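Local structure of putative oxidoreductase (Klebsiella pneumoniae subsp. pneumoniae MGH 78578, 3E82) at residues L280-Y283 against A289-Q292. The protein probably acts as an NAD(P)-dependent oxidoreductase of the Gfo/Idh/MocA family, whose natural substrate is not established. Numbering follows the deposited sequence.
Sequences LVIY and AHAQ
The methyl of Ala289 lies over one face of the Tyr283 ring, and on the other side of this antiparallel beta-hairpin Ile282 CB lies over one face of the His290 imidazole. Ala289 CB is 3.3 Å from Tyr283 CE1, while His290 CE1 is 3.5 Å from both CB and CG2 of Ile282. The imidazole owes this position to a chi1 of 64°, which sets CG between the backbone N and the carbonyl carbon and folds the ring across to the partner strand. The hairpin closes one side of the mixed sheet in the C-terminal alpha/beta domain: 280-284 pairs with 248-252 through Val281 and Tyr283, and 289-292 is the outermost strand within the chain. Alternation of pair types illustrates how such an edge is built. Leu280 with Gln292 and Ile282 with His290 are hydrogen-bonded pairs, each joined by two backbone bonds, the straightest being Ile282 N to His290 O (170° at the hydrogen); Val281 with Ala291 and Tyr283 with Ala289 are the non-hydrogen-bonded ones. Leu280 packs on Ile136 and Val139 of helix 131-142, and Ile282 on Val250. Tyr283 also packs on Gly236 of the second subunit. Gln292 stretches out with CG anti to the backbone N (chi1 -180°); its NE2 hydrogen-bonds Gln138 OE1, and Gln292 OE1 stands 3.5 Å from Ile282 CD1.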
loop_
_atom_site.group_PDB
_atom_site.type_symbol
_atom_site.label_atom_id
_atom_site.label_comp_id
_atom_site.label_asym_id
_atom_site.label_seq_id
_atom_site.Cartn_x
_atom_site.Cartn_y
_atom_site.Cartn_z
ATOM N N LEU B 280 1.973 7.569 19.431
ATOM C CA LEU B 280 1.920 6.339 18.680
ATOM C C LEU B 280 0.586 5.749 19.129
ATOM O O LEU B 280 0.277 5.761 20.327
ATOM C CB LEU B 280 3.073 5.431 19.105
ATOM C CG LEU B 280 4.490 5.925 18.784
ATOM C CD1 LEU B 280 5.445 5.522 19.905
ATOM C CD2 LEU B 280 4.946 5.353 17.441
ATOM N N VAL B 281 -0.221 5.281 18.183
ATOM C CA VAL B 281 -1.504 4.671 18.524
ATOM C C VAL B 281 -1.346 3.160 18.323
ATOM O O VAL B 281 -1.129 2.685 17.203
ATOM C CB VAL B 281 -2.650 5.227 17.635
ATOM C CG1 VAL B 281 -3.963 4.566 18.000
ATOM C CG2 VAL B 281 -2.762 6.738 17.817
ATOM N N ILE B 282 -1.437 2.416 19.422
ATOM C CA ILE B 282 -1.259 0.968 19.399
ATOM C C ILE B 282 -2.551 0.178 19.593
ATOM O O ILE B 282 -3.346 0.481 20.484
ATOM C CB ILE B 282 -0.267 0.529 20.498
ATOM C CG1 ILE B 282 1.071 1.243 20.311
ATOM C CG2 ILE B 282 -0.092 -0.983 20.474
ATOM C CD1 ILE B 282 2.058 1.013 21.453
ATOM N N TYR B 283 -2.734 -0.843 18.761
ATOM C CA TYR B 283 -3.904 -1.720 18.815
ATOM C C TYR B 283 -3.424 -3.107 19.222
ATOM O O TYR B 283 -2.557 -3.676 18.564
ATOM C CB TYR B 283 -4.558 -1.828 17.433
ATOM C CG TYR B 283 -5.105 -0.536 16.900
ATOM C CD1 TYR B 283 -6.409 -0.139 17.185
ATOM C CD2 TYR B 283 -4.314 0.304 16.130
ATOM C CE1 TYR B 283 -6.907 1.065 16.713
ATOM C CE2 TYR B 283 -4.797 1.511 15.650
ATOM C CZ TYR B 283 -6.093 1.889 15.945
ATOM O OH TYR B 283 -6.572 3.094 15.480
ATOM N N ALA B 289 -7.394 0.574 21.011
ATOM C CA ALA B 289 -6.212 1.409 20.922
ATOM C C ALA B 289 -5.867 2.198 22.173
ATOM O O ALA B 289 -6.743 2.629 22.921
ATOM C CB ALA B 289 -6.369 2.364 19.753
ATOM N N HIS B 290 -4.567 2.369 22.391
ATOM C CA HIS B 290 -4.061 3.174 23.489
ATOM C C HIS B 290 -2.874 3.927 22.911
ATOM O O HIS B 290 -2.235 3.459 21.969
ATOM C CB HIS B 290 -3.627 2.325 24.690
ATOM C CG HIS B 290 -2.471 1.415 24.419
ATOM N ND1 HIS B 290 -2.606 0.223 23.740
ATOM C CD2 HIS B 290 -1.165 1.506 24.763
ATOM C CE1 HIS B 290 -1.434 -0.383 23.680
ATOM N NE2 HIS B 290 -0.541 0.374 24.295
ATOM N N ALA B 291 -2.587 5.099 23.459
ATOM C CA ALA B 291 -1.480 5.900 22.958
ATOM C C ALA B 291 -0.190 5.651 23.723
ATOM O O ALA B 291 -0.204 5.181 24.859
ATOM C CB ALA B 291 -1.841 7.375 23.019
ATOM N N GLN B 292 0.930 5.947 23.077
ATOM C CA GLN B 292 2.237 5.806 23.704
ATOM C C GLN B 292 3.040 7.022 23.281
ATOM O O GLN B 292 3.135 7.327 22.086
ATOM C CB GLN B 292 2.947 4.534 23.252
ATOM C CG GLN B 292 4.310 4.372 23.913
ATOM C CD GLN B 292 4.937 3.019 23.669
ATOM O OE1 GLN B 292 4.309 1.983 23.890
ATOM N NE2 GLN B 292 6.192 3.017 23.225
#